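PDB 5BP8: Ent-copalyl diphosphate synthase, which belongs to the terpene cyclases, a largely alpha-helical family whose class II members pair two alpha-barrel domains. Local coordinates for residues A14-T19 / N269-S274; D22-V27 / L242-A247; A81-L86 / T140-L145; S328-R333 / E357-H362. All coordinates share one frame; numbering follows the deposited sequence. Where two conformers were deposited one is given.

Contact 1: residues A14-T19 / N269-S274; sequences ALLAAT and NSLAAS
The carbonyl oxygen of Leu-15, a residue that meets Leu-271 through its side chain, is gripped by two donors. Thr-19 OG1 lies 2.8 Å from Leu-15 O and Thr-19 N lies 3.0 Å from the same oxygen. The two come in from opposite faces of the carbonyl plane, the hydroxyl tilted 35° out of it, and together they tie Thr-19 to the carbonyl one turn back. Between the helices the bridge is a trio of leucines. Leu-271 divides its two methyls between neighbours on the facing helix: Leu-271 CD1 lies 4.0 Å from Leu-15 CD2, at an oblique crossing, while CD2 meets Leu-16 tip to tip. This is packing of helix 7-20 on helix 260-274, probably within one alpha-barrel domain, and helix 504-518 adjoins it, with Ala-509 against Leu-15. A chain whose first helix lies beside its last is consistent with the class II cyclase architecture, in which one barrel is inserted into the sequence of the other. Tyr-278, from a loop, touches both Leu-16 and Leu-271. Leu-16 CD2 and Leu-271 CD2 are 3.4 Å apart, closer than usual carbon contact, and as Leu-271 also has an unstaggered chi1 of -93°, the exact placing of its methyls is doubtful.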
loop_
_atom_site.group_PDB
_atom_site.type_symbol
_atom_site.label_atom_id
_atom_site.label_comp_id
_atom_site.label_asym_id
_atom_site.label_seq_id
_atom_site.Cartn_x
_atom_site.Cartn_y
_atom_site.Cartn_z
ATOM N N ALA A 14 4.322 19.980 -13.862
ATOM C CA ALA A 14 3.442 19.029 -14.545
ATOM C C ALA A 14 2.941 17.958 -13.569
ATOM O O ALA A 14 1.774 17.560 -13.614
ATOM C CB ALA A 14 4.174 18.363 -15.709
ATOM N N LEU A 15 3.820 17.497 -12.689
ATOM C CA LEU A 15 3.426 16.498 -11.678
ATOM C C LEU A 15 2.379 17.076 -10.717
ATOM O O LEU A 15 1.371 16.434 -10.396
ATOM C CB LEU A 15 4.644 16.047 -10.876
ATOM C CG LEU A 15 4.434 14.849 -9.950
ATOM C CD1 LEU A 15 4.068 13.616 -10.781
ATOM C CD2 LEU A 15 5.699 14.627 -9.147
ATOM N N LEU A 16 2.604 18.312 -10.266
ATOM C CA LEU A 16 1.647 18.961 -9.364
ATOM C C LEU A 16 0.299 19.123 -10.040
ATOM O O LEU A 16 -0.756 18.854 -9.449
ATOM C CB LEU A 16 2.202 20.286 -8.855
ATOM C CG LEU A 16 3.366 20.153 -7.860
ATOM C CD1 LEU A 16 4.056 21.490 -7.683
ATOM C CD2 LEU A 16 2.876 19.623 -6.517
ATOM N N ALA A 17 0.315 19.529 -11.300
ATOM C CA ALA A 17 -0.910 19.754 -12.033
ATOM C C ALA A 17 -1.677 18.448 -12.250
ATOM O O ALA A 17 -2.909 18.421 -12.160
ATOM C CB ALA A 17 -0.628 20.429 -13.372
ATOM N N ALA A 18 -0.950 17.383 -12.559
ATOM C CA ALA A 18 -1.589 16.096 -12.803
ATOM C C ALA A 18 -2.218 15.577 -11.509
ATOM O O ALA A 18 -3.309 15.016 -11.543
ATOM C CB ALA A 18 -0.606 15.093 -13.352
ATOM N N THR A 19 -1.529 15.787 -10.394
ATOM C CA THR A 19 -2.041 15.415 -9.098
ATOM C C THR A 19 -3.311 16.183 -8.751
ATOM O O THR A 19 -4.314 15.601 -8.313
ATOM C CB THR A 19 -0.959 15.585 -8.024
ATOM O OG1 THR A 19 0.222 14.864 -8.425
ATOM C CG2 THR A 19 -1.456 15.059 -6.692
ATOM N N ASN A 269 5.739 16.394 -0.128
ATOM C CA ASN A 269 6.972 16.203 0.653
ATOM C C ASN A 269 8.166 15.794 -0.189
ATOM O O ASN A 269 9.290 16.234 0.062
ATOM C CB ASN A 269 6.780 15.233 1.830
ATOM C CG ASN A 269 5.900 15.826 2.924
ATOM O OD1 ASN A 269 5.902 17.045 3.162
ATOM N ND2 ASN A 269 5.127 14.971 3.586
ATOM N N SER A 270 7.933 14.987 -1.213
ATOM C CA SER A 270 8.998 14.647 -2.142
ATOM C C SER A 270 9.497 15.891 -2.879
ATOM O O SER A 270 10.708 16.105 -2.980
ATOM C CB SER A 270 8.512 13.597 -3.143
ATOM O OG SER A 270 8.379 12.345 -2.489
ATOM N N LEU A 271 8.578 16.705 -3.376
ATOM C CA LEU A 271 8.951 17.936 -4.096
ATOM C C LEU A 271 9.657 18.946 -3.207
ATOM O O LEU A 271 10.583 19.624 -3.671
ATOM C CB LEU A 271 7.740 18.576 -4.755
ATOM C CG LEU A 271 7.517 18.149 -6.207
ATOM C CD1 LEU A 271 7.916 16.705 -6.477
ATOM C CD2 LEU A 271 6.058 18.356 -6.554
ATOM N N ALA A 272 9.254 19.026 -1.942
ATOM C CA ALA A 272 9.951 19.906 -0.975
ATOM C C ALA A 272 11.370 19.464 -0.736
ATOM O O ALA A 272 12.264 20.285 -0.553
ATOM C CB ALA A 272 9.197 19.958 0.339
ATOM N N ALA A 273 11.578 18.152 -0.729
ATOM C CA ALA A 273 12.889 17.561 -0.525
ATOM C C ALA A 273 13.782 17.692 -1.748
ATOM O O ALA A 273 15.012 17.638 -1.629
ATOM C CB ALA A 273 12.756 16.090 -0.154
ATOM N N SER A 274 13.168 17.859 -2.915
ATOM C CA SER A 274 13.888 17.844 -4.186
ATOM C C SER A 274 14.815 19.035 -4.400
ATOM O O SER A 274 15.743 18.949 -5.193
ATOM C CB SER A 274 12.898 17.788 -5.355
ATOM O OG SER A 274 12.219 19.019 -5.527
#

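Contact 2: residues D22-V27 / L242-A247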
loop_
_atom_site.group_PDB
_atom_site.type_symbol
_atom_site.label_atom_id
_atom_site.label_comp_id
_atom_site.label_asym_id
_atom_site.label_seq_id
_atom_site.Cartn_x
_atom_site.Cartn_y
_atom_site.Cartn_z
ATOM N N ASP A 22 -6.330 14.785 -10.434
ATOM C CA ASP A 22 -6.690 13.415 -10.057
ATOM C C ASP A 22 -7.184 13.351 -8.597
ATOM O O ASP A 22 -6.401 13.198 -7.658
ATOM C CB ASP A 22 -5.502 12.481 -10.288
ATOM C CG ASP A 22 -5.812 11.021 -9.921
ATOM O OD1 ASP A 22 -7.011 10.694 -9.728
ATOM O OD2 ASP A 22 -4.854 10.211 -9.847
ATOM N N PRO A 23 -8.494 13.477 -8.407
ATOM C CA PRO A 23 -9.042 13.457 -7.058
ATOM C C PRO A 23 -9.064 12.059 -6.419
ATOM O O PRO A 23 -9.433 11.917 -5.238
ATOM C CB PRO A 23 -10.458 13.988 -7.255
ATOM C CG PRO A 23 -10.838 13.504 -8.608
ATOM C CD PRO A 23 -9.559 13.605 -9.426
ATOM N N TRP A 24 -8.690 11.044 -7.178
ATOM C CA TRP A 24 -8.616 9.680 -6.633
ATOM C C TRP A 24 -7.219 9.336 -6.104
ATOM O O TRP A 24 -7.078 8.538 -5.194
ATOM C CB TRP A 24 -8.943 8.673 -7.715
ATOM C CG TRP A 24 -10.347 8.733 -8.281
ATOM C CD1 TRP A 24 -10.847 9.632 -9.200
ATOM C CD2 TRP A 24 -11.423 7.856 -7.954
ATOM N NE1 TRP A 24 -12.172 9.334 -9.479
ATOM C CE2 TRP A 24 -12.543 8.240 -8.730
ATOM C CE3 TRP A 24 -11.536 6.747 -7.114
ATOM C CZ2 TRP A 24 -13.755 7.565 -8.665
ATOM C CZ3 TRP A 24 -12.712 6.082 -7.055
ATOM C CH2 TRP A 24 -13.822 6.475 -7.831
ATOM N N GLY A 25 -6.188 9.871 -6.742
ATOM C CA GLY A 25 -4.848 9.344 -6.602
ATOM C C GLY A 25 -4.726 8.112 -7.486
ATOM O O GLY A 25 -5.745 7.529 -7.893
ATOM N N LEU A 26 -3.500 7.728 -7.812
ATOM C CA LEU A 26 -3.273 6.607 -8.730
ATOM C C LEU A 26 -2.633 5.419 -8.021
ATOM O O LEU A 26 -1.493 5.494 -7.508
ATOM C CB LEU A 26 -2.435 7.031 -9.944
ATOM C CG LEU A 26 -2.055 5.939 -10.946
ATOM C CD1 LEU A 26 -3.287 5.240 -11.513
ATOM C CD2 LEU A 26 -1.210 6.546 -12.081
ATOM N N VAL A 27 -3.393 4.328 -7.972
ATOM C CA VAL A 27 -2.916 3.030 -7.495
ATOM C C VAL A 27 -3.134 2.044 -8.612
ATOM O O VAL A 27 -4.274 1.921 -9.105
ATOM C CB VAL A 27 -3.627 2.552 -6.194
ATOM C CG1 VAL A 27 -3.111 1.154 -5.799
ATOM C CG2 VAL A 27 -3.379 3.518 -5.039
ATOM N N LEU A 242 -17.705 1.295 -8.045
ATOM C CA LEU A 242 -17.146 0.096 -8.695
ATOM C C LEU A 242 -17.021 0.290 -10.204
ATOM O O LEU A 242 -15.981 -0.054 -10.802
ATOM C CB LEU A 242 -17.967 -1.151 -8.367
ATOM C CG LEU A 242 -17.830 -1.620 -6.927
ATOM C CD1 LEU A 242 -18.695 -2.845 -6.671
ATOM C CD2 LEU A 242 -16.371 -1.922 -6.603
ATOM N N ARG A 243 -18.066 0.856 -10.828
ATOM C CA ARG A 243 -18.008 1.136 -12.263
ATOM C C ARG A 243 -16.866 2.080 -12.613
ATOM O O ARG A 243 -16.120 1.831 -13.561
ATOM C CB ARG A 243 -19.350 1.677 -12.772
ATOM C CG ARG A 243 -20.446 0.617 -12.741
ATOM C CD ARG A 243 -21.841 1.194 -12.974
ATOM N NE ARG A 243 -22.834 0.151 -13.241
ATOM C CZ ARG A 243 -24.152 0.350 -13.356
ATOM N NH1 ARG A 243 -24.686 1.564 -13.237
ATOM N NH2 ARG A 243 -24.946 -0.682 -13.592
ATOM N N ASP A 244 -16.738 3.161 -11.861
ATOM C CA ASP A 244 -15.680 4.149 -12.132
ATOM C C ASP A 244 -14.296 3.541 -11.991
ATOM O O ASP A 244 -13.405 3.772 -12.815
ATOM C CB ASP A 244 -15.788 5.342 -11.205
ATOM C CG ASP A 244 -16.941 6.282 -11.559
ATOM O OD1 ASP A 244 -17.446 6.229 -12.712
ATOM O OD2 ASP A 244 -17.335 7.062 -10.668
ATOM N N VAL A 245 -14.106 2.772 -10.928
ATOM C CA VAL A 245 -12.783 2.226 -10.649
ATOM C C VAL A 245 -12.363 1.250 -11.745
ATOM O O VAL A 245 -11.257 1.356 -12.297
ATOM C CB VAL A 245 -12.743 1.568 -9.261
ATOM C CG1 VAL A 245 -11.443 0.807 -9.049
ATOM C CG2 VAL A 245 -12.939 2.604 -8.168
ATOM N N GLN A 246 -13.244 0.328 -12.114
ATOM C CA GLN A 246 -12.887 -0.675 -13.111
ATOM C C GLN A 246 -12.656 -0.016 -14.485
ATOM O O GLN A 246 -11.721 -0.401 -15.234
ATOM C CB GLN A 246 -13.908 -1.833 -13.153
ATOM C CG GLN A 246 -15.245 -1.546 -13.815
ATOM C CD GLN A 246 -15.173 -1.565 -15.330
ATOM O OE1 GLN A 246 -14.398 -2.307 -15.931
ATOM N NE2 GLN A 246 -16.010 -0.754 -15.962
ATOM N N ALA A 247 -13.473 1.001 -14.792
ATOM C CA ALA A 247 -13.380 1.707 -16.063
ATOM C C ALA A 247 -12.047 2.393 -16.227
ATOM O O ALA A 247 -11.465 2.413 -17.324
ATOM C CB ALA A 247 -14.519 2.711 -16.194
#
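An Asx turn in the loop between helices 7-20 and 31-40 holds Trp-24 where its indole can reach Asp-244 and Val-245 of helix 237-249. Asp-22 OD1 accepts from Trp-24 N at 3.1 Å, with a bent N-H...O angle of 144°, and the nitrogen stands above the carboxylate plane instead of lying in it. From this turn CG of Trp-24 leaves beside the backbone N, anti to the carbonyl carbon (chi1 -64°), and the six-membered half of the ring leads. Trp-24 CZ3 lies 3.7 Å from Val-245 CG2, and Trp-24 CH2 lies 4.0 Å from that same methyl. Further round the ring, Trp-24 CZ2 lies 3.9 Å from Asp-244 CB, the nearest atom of the aspartate, and Asp-244 OD2 comes within 4.1 Å of Trp-24 CZ2. The carboxylate plane of Asp-244 stands almost square to the indole, 89° from it. Asp-244 CB and Val-245 CG2 both approach the ring obliquely. The contact joins an early loop to a helix more than two hundred residues later, as expected if the chain passes here between the two helical domains of a class II terpene cyclase. Arg-248, one turn beyond Asp-244, strengthens the junction: it forms a salt bridge with Asp-22 OD2 and donates to Gly-25 O, while its side chain touches Trp-24. The two oxygens of Asp-22 therefore serve different partners. Glu-263, from the next helix along, accepts from Leu-26 N, and Pro-212 and Thr-257 also pack on the indole.

Contact 3: residues A81-L86 / T140-L145; sequences ALLTEL and TRLAAL
Apolar packing comes first: Leu-83 of helix 72-86 faces Arg-141 of helix 127-144, and the two side chains slide past each other in opposite directions. Leu-83 CB lies 3.8 Å from Arg-141 CB, so the aliphatic root of the arginine is used as if it were a hydrophobic residue. Leu-83 CD1 then reaches Leu-142 CD2 at 4.3 Å, a looser touch. Packing over a flat group is the second kind. The bend of the arginine at chi2 (-78°) lays one face of its guanidinium over Thr-84, whose CA stands 3.7 Å from the Arg-141 guanidinium plane, offset toward the rim, and Thr-84 CG2 is 3.4 Å from Arg-141 NH2. The polar part is the approach of Thr-84 OG1, 3.0 Å from Arg-141 NE. Thr-84 OG1 is also hydrogen-bonded to Glu-80, one turn back on its own helix. The axes of the two short segments pass 10.1 Å apart at a crossing angle of 40°. Two helices running in roughly the same direction, packed side by side, are consistent with the alpha-barrel domains of terpene cyclases.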
loop_
_atom_site.group_PDB
_atom_site.type_symbol
_atom_site.label_atom_id
_atom_site.label_comp_id
_atom_site.label_asym_id
_atom_site.label_seq_id
_atom_site.Cartn_x
_atom_site.Cartn_y
_atom_site.Cartn_z
ATOM N N ALA A 81 -11.691 -17.193 -6.822
ATOM C CA ALA A 81 -12.471 -16.537 -7.871
ATOM C C ALA A 81 -12.684 -17.469 -9.052
ATOM O O ALA A 81 -13.812 -17.552 -9.609
ATOM C CB ALA A 81 -11.811 -15.266 -8.321
ATOM N N LEU A 82 -11.635 -18.182 -9.450
ATOM C CA LEU A 82 -11.763 -19.099 -10.582
ATOM C C LEU A 82 -12.703 -20.256 -10.285
ATOM O O LEU A 82 -13.521 -20.623 -11.151
ATOM C CB LEU A 82 -10.398 -19.608 -11.074
ATOM C CG LEU A 82 -9.500 -18.520 -11.707
ATOM C CD1 LEU A 82 -8.058 -19.006 -11.830
ATOM C CD2 LEU A 82 -10.031 -18.060 -13.067
ATOM N N LEU A 83 -12.639 -20.807 -9.073
ATOM C CA LEU A 83 -13.564 -21.883 -8.692
ATOM C C LEU A 83 -15.009 -21.360 -8.694
ATOM O O LEU A 83 -15.937 -22.021 -9.193
ATOM C CB LEU A 83 -13.203 -22.480 -7.339
ATOM C CG LEU A 83 -11.932 -23.357 -7.276
ATOM C CD1 LEU A 83 -11.455 -23.540 -5.846
ATOM C CD2 LEU A 83 -12.198 -24.712 -7.944
ATOM N N THR A 84 -15.207 -20.175 -8.126
ATOM C CA THR A 84 -16.522 -19.553 -8.123
ATOM C C THR A 84 -17.041 -19.329 -9.549
ATOM O O THR A 84 -18.197 -19.682 -9.843
ATOM C CB THR A 84 -16.521 -18.250 -7.298
ATOM O OG1 THR A 84 -16.284 -18.585 -5.928
ATOM C CG2 THR A 84 -17.839 -17.504 -7.420
ATOM N N GLU A 85 -16.206 -18.782 -10.431
ATOM C CA GLU A 85 -16.600 -18.562 -11.830
ATOM C C GLU A 85 -16.948 -19.855 -12.553
ATOM O O GLU A 85 -17.981 -19.920 -13.262
ATOM C CB GLU A 85 -15.505 -17.842 -12.596
ATOM C CG GLU A 85 -15.745 -17.633 -14.088
ATOM C CD GLU A 85 -16.929 -16.735 -14.413
ATOM O OE1 GLU A 85 -17.297 -15.897 -13.578
ATOM O OE2 GLU A 85 -17.488 -16.858 -15.519
ATOM N N LEU A 86 -16.109 -20.878 -12.374
ATOM C CA LEU A 86 -16.322 -22.181 -13.027
ATOM C C LEU A 86 -17.619 -22.834 -12.573
ATOM O O LEU A 86 -18.256 -23.550 -13.352
ATOM C CB LEU A 86 -15.134 -23.104 -12.770
ATOM C CG LEU A 86 -13.952 -22.778 -13.666
ATOM C CD1 LEU A 86 -12.663 -23.298 -13.052
ATOM C CD2 LEU A 86 -14.185 -23.360 -15.050
ATOM N N THR A 140 -14.754 -25.256 0.355
ATOM C CA THR A 140 -16.164 -25.442 0.028
ATOM C C THR A 140 -16.366 -25.745 -1.443
ATOM O O THR A 140 -17.108 -26.695 -1.804
ATOM C CB THR A 140 -16.987 -24.218 0.491
ATOM O OG1 THR A 140 -16.885 -24.144 1.919
ATOM C CG2 THR A 140 -18.429 -24.345 0.103
ATOM N N ARG A 141 -15.701 -24.974 -2.304
ATOM C CA ARG A 141 -15.796 -25.194 -3.739
ATOM C C ARG A 141 -15.206 -26.539 -4.159
ATOM O O ARG A 141 -15.761 -27.201 -5.031
ATOM C CB ARG A 141 -15.107 -24.085 -4.525
ATOM C CG ARG A 141 -15.695 -22.706 -4.298
ATOM C CD ARG A 141 -16.969 -22.499 -5.055
ATOM N NE ARG A 141 -17.466 -21.146 -4.812
ATOM C CZ ARG A 141 -18.681 -20.727 -5.161
ATOM N NH1 ARG A 141 -19.547 -21.554 -5.776
ATOM N NH2 ARG A 141 -19.042 -19.477 -4.879
ATOM N N LEU A 142 -14.092 -26.937 -3.538
ATOM C CA LEU A 142 -13.467 -28.226 -3.843
ATOM C C LEU A 142 -14.368 -29.396 -3.489
ATOM O O LEU A 142 -14.415 -30.413 -4.220
ATOM C CB LEU A 142 -12.129 -28.378 -3.108
ATOM C CG LEU A 142 -11.022 -27.440 -3.593
ATOM C CD1 LEU A 142 -9.759 -27.591 -2.756
ATOM C CD2 LEU A 142 -10.688 -27.657 -5.053
ATOM N N ALA A 143 -15.074 -29.270 -2.370
ATOM C CA ALA A 143 -15.993 -30.339 -1.936
ATOM C C ALA A 143 -17.130 -30.495 -2.931
ATOM O O ALA A 143 -17.636 -31.593 -3.113
ATOM C CB ALA A 143 -16.550 -30.053 -0.545
ATOM N N ALA A 144 -17.524 -29.399 -3.568
ATOM C CA ALA A 144 -18.635 -29.389 -4.528
ATOM C C ALA A 144 -18.240 -29.785 -5.938
ATOM O O ALA A 144 -19.111 -30.062 -6.748
ATOM C CB ALA A 144 -19.287 -28.017 -4.558
ATOM N N LEU A 145 -16.946 -29.821 -6.257
ATOM C CA LEU A 145 -16.513 -30.299 -7.566
ATOM C C LEU A 145 -16.932 -31.732 -7.774
ATOM O O LEU A 145 -16.993 -32.523 -6.827
ATOM C CB LEU A 145 -14.994 -30.267 -7.709
ATOM C CG LEU A 145 -14.290 -28.941 -7.906
ATOM C CD1 LEU A 145 -12.784 -29.187 -7.874
ATOM C CD2 LEU A 145 -14.713 -28.281 -9.199
#

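Contact 4: residues S328-R333 / E357-H362; sequences SLMHFR and EALGHH
Leu-329 and Met-330 project as two adjoining bumps, and Leu-359 of helix 349-365 meets both. The residue at 330 is selenomethionine, and its chain bends at chi2 and again at chi3 (110°), which turns CE toward the end of Leu-359. There Met-330 CE fits into the fork of the leucine, 3.9 Å from Leu-359 CD2 and 4.0 Å from Leu-359 CD1, the two side chains meeting tip to tip. The second bump is Leu-329 CD1, which slots into the groove between two successive residues of the helix: Ala-358 CB lies 4.1 Å away, and Leu-359 CD2 is equally far. Here the leucines run alongside in opposite senses. Leu-359 CD2 therefore serves twice, forming one wall of the groove for Leu-329 and one prong of the fork for Met-330. Ala-358, with one methyl, forms the low wall of the groove, and Leu-329 CD1 sits equally far from both walls. The helix lies in the region related to the C-terminal domain of squalene-hopene cyclases, where helices pack into a barrel, and the contact binds a loop to its side. Tyr-373 of helix 370-386 touches both Met-330 and Leu-359, so a second helix extends the same apolar patch, and Pro-326 also touches Leu-359. The loop keeps its shape through tight turns: Phe-332 N reaches Leu-329 O at 3.0 Å, and that oxygen also lies in plane at the edge of the Phe-332 ring. Arg-333 N bonds in the same way to Met-330 O at 3.1 Å.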
loop_
_atom_site.group_PDB
_atom_site.type_symbol
_atom_site.label_atom_id
_atom_site.label_comp_id
_atom_site.label_asym_id
_atom_site.label_seq_id
_atom_site.Cartn_x
_atom_site.Cartn_y
_atom_site.Cartn_z
ATOM N N SER A 328 -2.958 16.937 17.024
ATOM C CA SER A 328 -3.654 15.699 16.705
ATOM C C SER A 328 -2.755 14.471 16.810
ATOM O O SER A 328 -3.260 13.377 17.005
ATOM C CB SER A 328 -4.284 15.736 15.299
ATOM O OG SER A 328 -3.309 16.041 14.303
ATOM N N LEU A 329 -1.446 14.643 16.657
ATOM C CA LEU A 329 -0.502 13.531 16.809
ATOM C C LEU A 329 -0.362 13.049 18.254
ATOM O O LEU A 329 0.006 11.909 18.479
ATOM C CB LEU A 329 0.866 13.902 16.256
ATOM C CG LEU A 329 0.930 14.190 14.760
ATOM C CD1 LEU A 329 2.299 14.700 14.354
ATOM C CD2 LEU A 329 0.562 12.933 13.973
HETATM N N MSE A 330 -0.680 13.908 19.235
HETATM C CA MSE A 330 -0.511 13.542 20.656
HETATM C C MSE A 330 -1.437 12.431 21.106
HETATM O O MSE A 330 -1.093 11.702 22.038
HETATM C CB MSE A 330 -0.632 14.796 21.557
HETATM C CG MSE A 330 0.362 15.891 21.164
HETATM SE SE MSE A 330 2.254 15.399 21.474
HETATM C CE MSE A 330 2.774 15.228 19.590
ATOM N N HIS A 331 -2.578 12.242 20.429
ATOM C CA HIS A 331 -3.508 11.134 20.673
ATOM C C HIS A 331 -2.800 9.796 20.526
ATOM O O HIS A 331 -3.217 8.796 21.108
ATOM C CB HIS A 331 -4.659 11.099 19.633
ATOM C CG HIS A 331 -5.586 12.272 19.673
ATOM N ND1 HIS A 331 -6.327 12.601 20.788
ATOM C CD2 HIS A 331 -5.935 13.161 18.713
ATOM C CE1 HIS A 331 -7.065 13.666 20.525
ATOM N NE2 HIS A 331 -6.847 14.025 19.271
ATOM N N PHE A 332 -1.777 9.764 19.679
ATOM C CA PHE A 332 -1.073 8.525 19.327
ATOM C C PHE A 332 0.220 8.325 20.135
ATOM O O PHE A 332 0.998 7.377 19.867
ATOM C CB PHE A 332 -0.731 8.549 17.830
ATOM C CG PHE A 332 -1.923 8.667 16.935
ATOM C CD1 PHE A 332 -2.569 7.530 16.457
ATOM C CD2 PHE A 332 -2.391 9.910 16.544
ATOM C CE1 PHE A 332 -3.665 7.638 15.614
ATOM C CE2 PHE A 332 -3.490 10.031 15.699
ATOM C CZ PHE A 332 -4.130 8.896 15.242
ATOM N N ARG A 333 0.471 9.190 21.123
ATOM C CA ARG A 333 1.664 9.043 21.955
ATOM C C ARG A 333 1.539 7.795 22.817
ATOM O O ARG A 333 0.499 7.554 23.415
ATOM C CB ARG A 333 1.878 10.289 22.838
ATOM C CG ARG A 333 3.184 10.267 23.632
ATOM C CD ARG A 333 3.034 10.946 24.990
ATOM N NE ARG A 333 2.993 12.408 24.886
ATOM C CZ ARG A 333 1.949 13.189 25.194
ATOM N NH1 ARG A 333 0.798 12.686 25.646
ATOM N NH2 ARG A 333 2.061 14.506 25.051
ATOM N N GLU A 357 9.568 14.200 11.700
ATOM C CA GLU A 357 9.596 15.302 10.751
ATOM C C GLU A 357 8.522 16.349 11.041
ATOM O O GLU A 357 8.820 17.547 11.024
ATOM C CB GLU A 357 9.479 14.824 9.310
ATOM C CG GLU A 357 10.620 13.889 8.899
ATOM C CD GLU A 357 10.464 13.375 7.484
ATOM O OE1 GLU A 357 9.298 13.045 7.093
ATOM O OE2 GLU A 357 11.499 13.312 6.773
ATOM N N ALA A 358 7.278 15.928 11.253
ATOM C CA ALA A 358 6.218 16.898 11.471
ATOM C C ALA A 358 6.538 17.757 12.715
ATOM O O ALA A 358 6.435 18.999 12.675
ATOM C CB ALA A 358 4.887 16.219 11.633
ATOM N N LEU A 359 6.913 17.087 13.799
ATOM C CA LEU A 359 7.214 17.777 15.057
ATOM C C LEU A 359 8.465 18.635 14.950
ATOM O O LEU A 359 8.445 19.828 15.309
ATOM C CB LEU A 359 7.331 16.788 16.208
ATOM C CG LEU A 359 6.069 15.993 16.518
ATOM C CD1 LEU A 359 6.321 15.112 17.714
ATOM C CD2 LEU A 359 4.843 16.861 16.758
ATOM N N GLY A 360 9.545 18.036 14.458
ATOM C CA GLY A 360 10.815 18.731 14.301
ATOM C C GLY A 360 10.693 19.934 13.405
ATOM O O GLY A 360 11.247 21.025 13.704
ATOM N N HIS A 361 9.931 19.787 12.324
ATOM C CA HIS A 361 9.761 20.888 11.420
ATOM C C HIS A 361 8.912 21.990 12.053
ATOM O O HIS A 361 9.190 23.188 11.849
ATOM C CB HIS A 361 9.122 20.468 10.116
ATOM C CG HIS A 361 8.936 21.607 9.169
ATOM N ND1 HIS A 361 7.747 22.292 9.062
ATOM C CD2 HIS A 361 9.801 22.220 8.330
ATOM C CE1 HIS A 361 7.876 23.247 8.162
ATOM N NE2 HIS A 361 9.111 23.220 7.700
ATOM N N HIS A 362 7.881 21.577 12.793
ATOM C CA HIS A 362 7.032 22.531 13.491
ATOM C C HIS A 362 7.848 23.396 14.461
ATOM O O HIS A 362 7.689 24.618 14.451
ATOM C CB HIS A 362 5.936 21.861 14.291
ATOM C CG HIS A 362 5.029 22.845 14.971
ATOM N ND1 HIS A 362 4.047 23.527 14.296
ATOM C CD2 HIS A 362 5.008 23.315 16.242
ATOM C CE1 HIS A 362 3.419 24.341 15.132
ATOM N NE2 HIS A 362 3.990 24.238 16.317
#

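How the contacts relate
The four contacts are spread over a long, two-lobed helical chain. Contacts 1 and 3 lie on opposite sides of its centre, with centres about 46 Å apart, and contacts 3 and 4 are likewise opposed, about 49 Å apart. Contact 2 falls between, about 20 Å from contact 1 and 30 Å from contact 3, centre to centre. Along the sequence, contact 1 encloses contact 2, which encloses contact 3, whereas contact 4 opens only after these have closed. Helices 237-249 and 260-274, used by contacts 2 and 1, are consecutive. The chain thus leaves one lobe, builds the other and returns, consistent with one barrel domain inserted into another.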